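Long-range contacts in carbohydrate binding protein, putative, CPB33A (PDB 5FJQ), which acts as a copper-dependent lytic polysaccharide monooxygenase that is important for efficient use of chitin by Cellvibrio japonicus, this chain being its family AA10 domain: residues Y107-Q112 against G151-Y156; T83-G88 against V144-R149; A99-Y104 against P133-W138; E43-G48 against A167-Y172. One frame throughout, in Å; residues are numbered along the deposited sequence.

Interaction 1: residues Y107-Q112 against G151-Y156; sequences YYITPQ and GRHIIY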
# COMPACT_ATOMS: atom_id res chain seq x y z
N TYR A 107 8.60 -1.55 -3.69
CA TYR A 107 8.24 -1.82 -2.32
C TYR A 107 9.21 -1.26 -1.31
O TYR A 107 10.46 -1.39 -1.47
CB TYR A 107 8.11 -3.32 -2.09
CG TYR A 107 7.07 -3.93 -3.00
CD1 TYR A 107 7.27 -3.97 -4.38
CD2 TYR A 107 5.89 -4.43 -2.48
CE1 TYR A 107 6.33 -4.56 -5.23
CE2 TYR A 107 4.94 -5.06 -3.31
CZ TYR A 107 5.15 -5.04 -4.67
OH TYR A 107 4.22 -5.58 -5.46
N TYR A 108 8.60 -0.82 -0.20
CA TYR A 108 9.35 -0.28 0.97
C TYR A 108 8.86 -1.00 2.19
O TYR A 108 7.78 -1.67 2.15
CB TYR A 108 9.12 1.23 1.14
CG TYR A 108 9.52 2.01 -0.05
CD1 TYR A 108 8.75 1.99 -1.25
CD2 TYR A 108 10.68 2.82 -0.00
CE1 TYR A 108 9.17 2.71 -2.36
CE2 TYR A 108 11.06 3.54 -1.10
CZ TYR A 108 10.33 3.50 -2.23
OH TYR A 108 10.82 4.22 -3.24
N ILE A 109 9.62 -0.86 3.27
CA ILE A 109 9.27 -1.45 4.57
C ILE A 109 9.75 -0.56 5.70
O ILE A 109 10.72 0.20 5.53
CB ILE A 109 9.79 -2.91 4.75
CG1 ILE A 109 9.12 -3.54 5.99
CG2 ILE A 109 11.33 -2.95 4.86
CD1 ILE A 109 9.21 -5.07 6.10
N THR A 110 8.98 -0.58 6.81
CA THR A 110 9.35 -0.10 8.11
C THR A 110 10.62 -0.78 8.70
O THR A 110 10.98 -1.93 8.36
CB THR A 110 8.16 -0.29 9.05
OG1 THR A 110 7.52 -1.54 8.76
CG2 THR A 110 7.08 0.80 8.76
N PRO A 111 11.30 -0.07 9.61
CA PRO A 111 12.51 -0.61 10.21
C PRO A 111 12.19 -1.52 11.36
O PRO A 111 11.14 -1.36 12.00
CB PRO A 111 13.21 0.67 10.78
CG PRO A 111 12.09 1.63 11.04
CD PRO A 111 11.02 1.33 10.02
N GLN A 112 13.10 -2.44 11.66
CA GLN A 112 13.06 -3.18 12.89
C GLN A 112 12.86 -2.23 14.09
O GLN A 112 13.40 -1.09 14.14
CB GLN A 112 14.33 -4.02 12.99
CG GLN A 112 14.40 -4.91 14.19
CD GLN A 112 13.25 -5.90 14.27
OE1 GLN A 112 12.48 -6.05 13.32
NE2 GLN A 112 13.10 -6.51 15.43
N GLY A 151 8.01 -8.87 14.44
CA GLY A 151 7.01 -7.89 14.82
C GLY A 151 6.21 -7.57 13.61
O GLY A 151 6.41 -8.14 12.53
N ARG A 152 5.28 -6.65 13.78
CA ARG A 152 4.39 -6.24 12.75
C ARG A 152 5.02 -5.11 11.98
O ARG A 152 5.66 -4.23 12.55
CB ARG A 152 3.13 -5.73 13.46
CG ARG A 152 2.20 -6.86 13.77
CD ARG A 152 1.04 -6.35 14.59
NE ARG A 152 0.03 -7.37 14.36
CZ ARG A 152 -1.02 -7.17 13.59
NH1 ARG A 152 -1.20 -5.93 13.09
NH2 ARG A 152 -1.89 -8.16 13.40
N HIS A 153 4.85 -5.13 10.67
CA HIS A 153 5.47 -4.15 9.84
C HIS A 153 4.51 -3.65 8.78
O HIS A 153 3.49 -4.28 8.51
CB HIS A 153 6.79 -4.73 9.26
CG HIS A 153 7.88 -4.72 10.29
ND1 HIS A 153 8.59 -3.57 10.59
CD2 HIS A 153 8.25 -5.64 11.21
CE1 HIS A 153 9.39 -3.80 11.62
NE2 HIS A 153 9.22 -5.06 11.99
N ILE A 154 4.84 -2.48 8.24
CA ILE A 154 4.10 -1.97 7.12
C ILE A 154 4.99 -2.05 5.91
O ILE A 154 6.18 -1.61 5.92
CB ILE A 154 3.60 -0.52 7.34
CG1 ILE A 154 2.76 -0.43 8.62
CG2 ILE A 154 2.81 -0.01 6.13
CD1 ILE A 154 2.32 1.02 8.90
N ILE A 155 4.37 -2.58 4.87
CA ILE A 155 4.96 -2.52 3.54
C ILE A 155 4.19 -1.49 2.70
O ILE A 155 2.95 -1.45 2.72
CB ILE A 155 5.00 -3.88 2.85
CG1 ILE A 155 6.07 -4.75 3.54
CG2 ILE A 155 5.27 -3.67 1.34
CD1 ILE A 155 5.89 -6.20 3.28
N TYR A 156 4.95 -0.66 2.00
CA TYR A 156 4.38 0.31 1.10
C TYR A 156 4.81 -0.06 -0.31
O TYR A 156 5.99 -0.01 -0.61
CB TYR A 156 4.94 1.68 1.47
CG TYR A 156 4.12 2.84 0.99
CD1 TYR A 156 2.74 2.86 1.17
CD2 TYR A 156 4.73 3.96 0.35
CE1 TYR A 156 1.99 3.95 0.71
CE2 TYR A 156 3.99 5.07 -0.09
CZ TYR A 156 2.62 5.08 0.11
OH TYR A 156 1.93 6.19 -0.36
O HOH W 1 10.12 -4.50 14.88
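Around its rim, in the ring plane, the imidazole of His153 meets Thr110 CB and the carbonyl of Pro111, whose O lies 3.0 Å from His153 CE1. Ile109 CD1 approaches the base of the same side chain obliquely. The Tyr107 and Tyr108 rings are also met at their edges: Tyr107 CD2 receives Ile155 CG2 at 3.9 Å, while the Tyr108 ring has Tyr156 O in its plane. Thr110 OG1 is the polar hub. It shares a 2.9 Å hydrogen bond with His153 ND1, and Ile154 N donates to Thr110 OG1 at 2.9 Å. A chi1 of 40° sets this hydroxyl in the crowded position between backbone N and carbonyl carbon. The side chain thus stands in for the Thr110 carbonyl, which turns away to Arg149 NE, while Thr110 N still donates to Ile154 O at 3.1 Å, nearly along the C=O axis. Further along, Tyr108 and Tyr156 form an antiparallel hydrogen-bonded pair (Tyr108 N to Tyr156 O 2.8 Å). Ile109 and Ile155 form the adjoining non-hydrogen-bonded pair, with Ile109 CD1 and Ile155 CG1 4.1 Å apart. At the far edge of the imidazole, His153 NE2 bonds to Thr150 O. Strand 102-109 is flanked on its other side by strand 126-130, and strand 152-161 by strand 169-178, so the contact is an interior rung of the larger sheet of this E-set beta-sandwich.

Interaction 2: residues T83-G88 against V144-R149; sequences TSVTPG and VILPYR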
# COMPACT_ATOMS: atom_id res chain seq x y z
N THR A 83 -0.92 -10.21 7.34
CA THR A 83 -0.53 -11.50 6.84
C THR A 83 0.79 -11.96 7.47
O THR A 83 1.75 -11.21 7.58
CB THR A 83 -0.37 -11.42 5.33
OG1 THR A 83 -1.58 -10.93 4.76
CG2 THR A 83 0.01 -12.74 4.72
N SER A 84 0.84 -13.21 7.87
CA SER A 84 2.08 -13.72 8.47
C SER A 84 3.14 -13.82 7.41
O SER A 84 2.88 -14.34 6.33
CB SER A 84 1.83 -15.06 9.06
OG SER A 84 1.15 -14.76 10.25
N VAL A 85 4.29 -13.24 7.69
CA VAL A 85 5.41 -13.39 6.76
C VAL A 85 6.67 -13.85 7.52
O VAL A 85 6.68 -13.87 8.77
CB VAL A 85 5.69 -12.11 5.95
CG1 VAL A 85 4.50 -11.74 5.06
CG2 VAL A 85 6.06 -10.94 6.89
N THR A 86 7.70 -14.23 6.76
CA THR A 86 9.04 -14.48 7.27
C THR A 86 10.09 -13.86 6.35
O THR A 86 9.77 -13.49 5.20
CB THR A 86 9.34 -15.97 7.38
OG1 THR A 86 9.21 -16.57 6.09
CG2 THR A 86 8.38 -16.68 8.39
N PRO A 87 11.35 -13.70 6.86
CA PRO A 87 12.39 -13.13 6.01
C PRO A 87 12.63 -14.01 4.81
O PRO A 87 12.39 -15.23 4.89
CB PRO A 87 13.61 -13.03 6.97
CG PRO A 87 12.99 -12.90 8.33
CD PRO A 87 11.83 -13.85 8.24
N GLY A 88 13.05 -13.41 3.71
CA GLY A 88 13.12 -14.10 2.45
C GLY A 88 12.05 -13.77 1.43
O GLY A 88 11.24 -12.82 1.58
N VAL A 144 9.32 -10.25 -3.66
CA VAL A 144 10.03 -9.18 -2.92
C VAL A 144 10.84 -9.93 -1.92
O VAL A 144 10.33 -10.92 -1.36
CB VAL A 144 9.01 -8.27 -2.18
CG1 VAL A 144 9.69 -7.20 -1.30
CG2 VAL A 144 8.10 -7.63 -3.20
N ILE A 145 12.12 -9.57 -1.74
CA ILE A 145 12.85 -10.27 -0.71
C ILE A 145 12.67 -9.50 0.62
O ILE A 145 13.14 -8.34 0.77
CB ILE A 145 14.35 -10.55 -1.08
CG1 ILE A 145 14.53 -11.25 -2.44
CG2 ILE A 145 15.13 -11.19 0.07
CD1 ILE A 145 13.61 -12.42 -2.77
N LEU A 146 11.98 -10.11 1.58
CA LEU A 146 11.73 -9.46 2.89
C LEU A 146 13.00 -9.55 3.71
O LEU A 146 13.60 -10.66 3.83
CB LEU A 146 10.57 -10.11 3.62
CG LEU A 146 9.29 -10.08 2.80
CD1 LEU A 146 8.29 -11.12 3.34
CD2 LEU A 146 8.68 -8.69 2.69
N PRO A 147 13.45 -8.39 4.25
CA PRO A 147 14.65 -8.42 5.07
C PRO A 147 14.36 -9.04 6.45
O PRO A 147 13.19 -9.25 6.80
CB PRO A 147 15.01 -6.93 5.21
CG PRO A 147 13.66 -6.22 5.21
CD PRO A 147 12.79 -7.05 4.25
N TYR A 148 15.40 -9.34 7.23
CA TYR A 148 15.14 -9.77 8.61
C TYR A 148 14.33 -8.73 9.39
O TYR A 148 14.76 -7.59 9.55
CB TYR A 148 16.45 -10.07 9.36
CG TYR A 148 16.20 -10.60 10.73
CD1 TYR A 148 15.83 -11.93 10.92
CD2 TYR A 148 16.29 -9.76 11.85
CE1 TYR A 148 15.59 -12.45 12.20
CE2 TYR A 148 16.05 -10.26 13.13
CZ TYR A 148 15.69 -11.60 13.30
OH TYR A 148 15.43 -12.10 14.58
N ARG A 149 13.19 -9.16 9.94
CA ARG A 149 12.39 -8.35 10.84
C ARG A 149 11.75 -9.30 11.86
O ARG A 149 11.75 -10.52 11.65
CB ARG A 149 11.26 -7.60 10.07
CG ARG A 149 11.64 -6.46 9.09
CD ARG A 149 12.39 -5.32 9.77
NE ARG A 149 12.57 -4.16 8.90
CZ ARG A 149 13.66 -3.93 8.17
NH1 ARG A 149 14.66 -4.80 8.21
NH2 ARG A 149 13.75 -2.86 7.41
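The touching parts, residues 85-88 and 144-149, run about 110° apart and join through one antiparallel hydrogen-bonded pair, Gly88 with Leu146. Gly88 N donates to Leu146 O at 2.8 Å, almost straight at 173° and in the carbonyl plane on a lone pair. The return bond, Leu146 N to Gly88 O, is also 2.8 Å, but its donor sits well above the carbonyl plane. Gly88 has a positive phi of 105°, a backbone shape natural to glycine, and with it the chain turns out of the Pro87 corner into strand 88-96. Leu146 is the main apolar side chain of the contact. Its CG is anti to the carbonyl carbon, which carries CD1 beneath the incoming segment, 3.8 Å from Val85 CB and 3.4 Å from Thr86 O; the Val85 and Leu146 side chains cross at about a right angle. The pair closes one end of the three-stranded antiparallel sheet 2-6, 88-96, 139-146, one layer of the beta-sandwich, and strand 83-84 just upstream pairs with strand 169-178 of the other sheet. Segment 83-88 therefore carries the chain from one layer to the other. Beyond Leu146 the packing moves outward: Pro87 CG meets Tyr148 CA at 3.8 Å and, obliquely, Tyr148 CD1 at 4.0 Å. Pro147 CG lies over one face of the Arg149 guanidinium, offset toward its rim, and Arg149 NH1 donates to Tyr148 O at 3.1 Å, close to the guanidinium plane, while NH2 hydrogen-bonds to Gln126 OE1.

Interaction 3: residues A99-Y104 against P133-W138; sequences AHKTKY and PADQEW. With CU (copper (II) ion), chain D.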
# COMPACT_ATOMS: atom_id res chain seq x y z
N ALA A 99 -4.97 -1.82 -16.72
CA ALA A 99 -3.52 -1.88 -16.99
C ALA A 99 -2.93 -0.54 -17.47
O ALA A 99 -3.64 0.28 -18.03
CB ALA A 99 -3.23 -2.96 -17.97
N HIS A 100 -1.63 -0.33 -17.24
CA HIS A 100 -0.94 0.85 -17.69
C HIS A 100 0.50 0.45 -18.04
O HIS A 100 0.99 -0.62 -17.60
CB HIS A 100 -0.97 1.95 -16.63
CG HIS A 100 -2.35 2.46 -16.31
ND1 HIS A 100 -3.21 2.91 -17.28
CD2 HIS A 100 -3.00 2.60 -15.14
CE1 HIS A 100 -4.33 3.34 -16.72
NE2 HIS A 100 -4.24 3.14 -15.42
N LYS A 101 1.17 1.30 -18.86
CA LYS A 101 2.61 1.14 -19.09
C LYS A 101 3.24 1.59 -17.78
O LYS A 101 2.73 2.50 -17.16
CB LYS A 101 3.11 1.96 -20.29
CG LYS A 101 2.29 1.75 -21.55
CD LYS A 101 3.14 1.89 -22.80
CE LYS A 101 2.55 1.13 -23.99
NZ LYS A 101 2.94 -0.31 -23.98
N THR A 102 4.28 0.88 -17.33
CA THR A 102 4.83 0.98 -15.94
C THR A 102 6.29 1.41 -16.02
O THR A 102 7.10 0.78 -16.72
CB THR A 102 4.74 -0.39 -15.22
OG1 THR A 102 3.35 -0.72 -15.07
CG2 THR A 102 5.39 -0.37 -13.86
N LYS A 103 6.61 2.46 -15.26
CA LYS A 103 8.00 2.84 -14.98
C LYS A 103 8.56 1.88 -13.93
O LYS A 103 9.70 1.36 -14.05
CB LYS A 103 8.06 4.30 -14.53
CG LYS A 103 9.46 4.87 -14.49
CD LYS A 103 10.05 5.00 -15.88
CE LYS A 103 10.02 6.45 -16.35
NZ LYS A 103 10.27 6.55 -17.82
N TYR A 104 7.75 1.58 -12.92
CA TYR A 104 8.13 0.60 -11.86
C TYR A 104 7.05 0.25 -10.86
O TYR A 104 6.10 1.04 -10.60
CB TYR A 104 9.34 1.11 -11.05
CG TYR A 104 9.16 2.46 -10.42
CD1 TYR A 104 8.37 2.63 -9.26
CD2 TYR A 104 9.85 3.56 -10.90
CE1 TYR A 104 8.26 3.86 -8.64
CE2 TYR A 104 9.75 4.80 -10.30
CZ TYR A 104 8.94 4.96 -9.18
OH TYR A 104 8.83 6.19 -8.64
N PRO A 133 10.62 -1.31 -15.27
CA PRO A 133 9.49 -0.95 -16.12
C PRO A 133 8.78 -2.20 -16.65
O PRO A 133 9.35 -3.35 -16.60
CB PRO A 133 10.14 -0.17 -17.27
CG PRO A 133 11.48 -0.82 -17.38
CD PRO A 133 11.90 -1.12 -15.97
N ALA A 134 7.57 -2.00 -17.15
CA ALA A 134 6.79 -3.11 -17.69
C ALA A 134 5.85 -2.59 -18.75
O ALA A 134 5.47 -1.41 -18.69
CB ALA A 134 5.96 -3.78 -16.58
N ASP A 135 5.41 -3.47 -19.65
CA ASP A 135 4.19 -3.12 -20.40
C ASP A 135 2.93 -3.37 -19.54
O ASP A 135 3.03 -3.61 -18.32
CB ASP A 135 4.13 -3.79 -21.75
CG ASP A 135 5.34 -3.44 -22.62
OD1 ASP A 135 5.61 -2.23 -22.79
OD2 ASP A 135 6.06 -4.38 -23.07
N GLN A 136 1.75 -3.28 -20.18
CA GLN A 136 0.50 -3.40 -19.43
C GLN A 136 0.39 -4.80 -18.97
O GLN A 136 0.82 -5.65 -19.68
CB GLN A 136 -0.70 -3.02 -20.28
CG GLN A 136 -0.62 -1.60 -20.80
CD GLN A 136 -0.25 -1.56 -22.27
OE1 GLN A 136 0.93 -1.61 -22.68
NE2 GLN A 136 -1.29 -1.52 -23.08
N GLU A 137 -0.13 -5.00 -17.77
CA GLU A 137 -0.23 -6.27 -17.14
C GLU A 137 -1.53 -6.26 -16.42
O GLU A 137 -1.79 -5.36 -15.69
CB GLU A 137 0.84 -6.39 -16.09
CG GLU A 137 2.20 -6.73 -16.70
CD GLU A 137 3.28 -6.67 -15.66
OE1 GLU A 137 3.36 -5.67 -14.89
OE2 GLU A 137 4.06 -7.64 -15.63
N TRP A 138 -2.35 -7.28 -16.63
CA TRP A 138 -3.51 -7.40 -15.82
C TRP A 138 -3.19 -7.77 -14.40
O TRP A 138 -3.93 -7.43 -13.46
CB TRP A 138 -4.46 -8.44 -16.46
CG TRP A 138 -5.07 -7.90 -17.74
CD1 TRP A 138 -4.88 -8.37 -19.02
CD2 TRP A 138 -5.95 -6.76 -17.85
NE1 TRP A 138 -5.61 -7.60 -19.91
CE2 TRP A 138 -6.27 -6.61 -19.22
CE3 TRP A 138 -6.51 -5.85 -16.91
CZ2 TRP A 138 -7.15 -5.59 -19.68
CZ3 TRP A 138 -7.37 -4.84 -17.37
CH2 TRP A 138 -7.67 -4.72 -18.74
CU CU D . -5.40 3.36 -13.92
O HOH W 2 -0.30 -2.55 -15.88
O HOH W 3 2.53 -3.19 -15.73
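A copper ligand leaves this contact on the side facing away from its partner: His100 turns its imidazole off segment 133-138 and binds the ion through NE2 at 1.9 Å, while its backbone remains in the contact. The backbone holds through a single antiparallel bridge, in which Thr102 N donates to Ala134 O at 2.9 Å, in the carbonyl plane, and Ala134 N answers to Thr102 O. Two residues back from the bridge, a water accepts from His100 N at 2.9 Å and from Glu137 N at 3.1 Å, joining the segments where direct pairing has stopped. A second water links Thr102 OG1, Asp135 O and Glu137 OE1; that hydroxyl is also bonded to Trp159 NE1, and Glu137 OE1 to Ser140 OG. At the surface, Lys101 bends at chi2 and chi4 so that NZ donates to Gln136 OE1 at 2.7 Å, from above the amide carbonyl plane. The same NZ forms a longer salt bridge with Asp135 OD1, 3.5 Å away, an oxygen that also pairs with Arg165. Ala99 CB packs on Gln136 CB at 3.4 Å and lies over one face of the Trp138 ring. With His1, whose backbone N also binds the metal, His100 belongs to the histidine brace of this enzyme family. The backbone near the ligand rests on the Thr102-Ala134 bridge and the water on His100 N; Lys101 NZ, 13.6 Å from CU, may polarise the ion only weakly.

Interaction 4: residues E43-G48 against A167-Y172; sequences EVAVGG and AAEGFY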
# COMPACT_ATOMS: atom_id res chain seq x y z
N GLU A 43 -7.96 2.63 -6.84
CA GLU A 43 -7.90 4.03 -7.06
C GLU A 43 -7.20 4.82 -5.95
O GLU A 43 -7.59 5.95 -5.66
CB GLU A 43 -9.33 4.46 -7.05
CG GLU A 43 -9.67 5.55 -7.95
CD GLU A 43 -11.13 5.45 -8.28
OE1 GLU A 43 -11.48 4.56 -9.12
OE2 GLU A 43 -11.92 6.20 -7.67
N VAL A 44 -6.22 4.24 -5.28
CA VAL A 44 -5.54 5.00 -4.25
C VAL A 44 -4.46 5.69 -5.05
O VAL A 44 -3.30 5.22 -5.13
CB VAL A 44 -5.06 4.10 -3.06
CG1 VAL A 44 -4.35 4.87 -1.99
CG2 VAL A 44 -6.20 3.31 -2.42
N ALA A 45 -4.84 6.81 -5.67
CA ALA A 45 -4.16 7.30 -6.90
C ALA A 45 -3.77 8.75 -6.78
O ALA A 45 -4.48 9.51 -6.14
CB ALA A 45 -5.04 7.13 -8.14
N VAL A 46 -2.69 9.14 -7.44
CA VAL A 46 -2.35 10.57 -7.53
C VAL A 46 -2.05 10.87 -8.98
O VAL A 46 -1.15 10.28 -9.55
CB VAL A 46 -1.15 10.96 -6.64
CG1 VAL A 46 -0.75 12.39 -6.83
CG2 VAL A 46 -1.46 10.82 -5.15
N GLY A 47 -2.79 11.80 -9.59
CA GLY A 47 -2.50 12.19 -10.98
C GLY A 47 -1.32 13.17 -11.05
O GLY A 47 -1.10 13.96 -10.15
N GLY A 48 -0.55 13.10 -12.13
CA GLY A 48 0.56 14.00 -12.39
C GLY A 48 1.90 13.59 -11.80
O GLY A 48 2.88 14.32 -11.98
N ALA A 167 1.18 7.99 -19.27
CA ALA A 167 0.68 9.10 -18.46
C ALA A 167 1.34 9.04 -17.08
O ALA A 167 1.80 7.95 -16.64
CB ALA A 167 -0.84 9.07 -18.31
N ALA A 168 1.39 10.20 -16.43
CA ALA A 168 1.97 10.37 -15.10
C ALA A 168 0.88 10.05 -14.09
O ALA A 168 -0.18 10.64 -14.10
CB ALA A 168 2.49 11.79 -14.91
N GLU A 169 1.08 9.09 -13.24
CA GLU A 169 0.09 8.77 -12.22
C GLU A 169 0.76 7.77 -11.30
O GLU A 169 1.67 7.00 -11.73
CB GLU A 169 -1.21 8.19 -12.83
CG GLU A 169 -2.40 8.15 -11.89
CD GLU A 169 -3.66 7.58 -12.58
OE1 GLU A 169 -3.49 6.87 -13.57
OE2 GLU A 169 -4.81 7.89 -12.19
N GLY A 170 0.35 7.83 -10.04
CA GLY A 170 0.90 6.97 -8.97
C GLY A 170 -0.25 6.23 -8.31
O GLY A 170 -1.36 6.80 -8.15
N PHE A 171 -0.02 4.95 -7.98
CA PHE A 171 -0.91 4.17 -7.10
C PHE A 171 -0.17 3.64 -5.86
O PHE A 171 1.00 3.15 -5.95
CB PHE A 171 -1.55 2.97 -7.88
CG PHE A 171 -2.25 3.39 -9.11
CD1 PHE A 171 -3.61 3.82 -9.04
CD2 PHE A 171 -1.56 3.52 -10.30
CE1 PHE A 171 -4.26 4.31 -10.18
CE2 PHE A 171 -2.20 4.03 -11.44
CZ PHE A 171 -3.56 4.41 -11.39
N TYR A 172 -0.87 3.70 -4.72
CA TYR A 172 -0.22 3.53 -3.43
C TYR A 172 -0.91 2.53 -2.53
O TYR A 172 -2.10 2.70 -2.24
CB TYR A 172 -0.01 4.89 -2.73
CG TYR A 172 0.62 5.89 -3.65
CD1 TYR A 172 -0.17 6.71 -4.49
CD2 TYR A 172 2.00 6.06 -3.67
CE1 TYR A 172 0.42 7.60 -5.36
CE2 TYR A 172 2.60 6.98 -4.52
CZ TYR A 172 1.79 7.75 -5.36
OH TYR A 172 2.36 8.63 -6.22
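Strand 45-47 borders the larger sheet beside the copper site, pairing antiparallel with strand 169-178. Val46 and Gly170 are the hydrogen-bonded pair: Val46 N to Gly170 O is 2.8 Å and Gly170 N to Val46 O is 2.9 Å, both donors lying in the carbonyl planes. Tyr172 N extends the ladder to Val44 O at 2.9 Å, nearly along the C=O axis, from an inverse gamma turn centred on Val44. At the other end Gly48 N reaches Ala168 O at 3.2 Å from high above the carbonyl plane. Phe171, Ala45 and Glu169 share one face, where Ala45 CB rests obliquely against Phe171 CE1 at 3.6 Å. Glu169, with CG anti to the backbone N, runs extended past Val46 O and ends in a salt bridge to Arg161. On the opposite face Val46 CG2 meets Tyr172 CE1 at 3.7 Å, and Tyr172 OH, bonded to His53, lies close over Gly170. The ring of Phe171 brings CZ to 3.3 Å from the copper ion and meets His1 edge-to-face. A phenylalanine beside the histidine brace is characteristic of many AA10 monooxygenases.

How the interactions relate
Interaction 1 is the most buried, an interior pairing in the larger sheet; interactions 2 and 4 are partly buried, and interaction 3 lies at the surface. Interactions 1 and 3 use opposite ends of strand 102-109, with centres about 24 Å apart, so one strand passes from a well-packed ladder to a loop where waters and a salt bridge take over. Interactions 1 and 2 touch through Arg149, where the two sheets come near each other at the end remote from copper. Interactions 3 and 4 converge on the metal, where His100 and Phe171 pack together. Along the chain, interaction 4 closes the longest loop, within which the other three are nested.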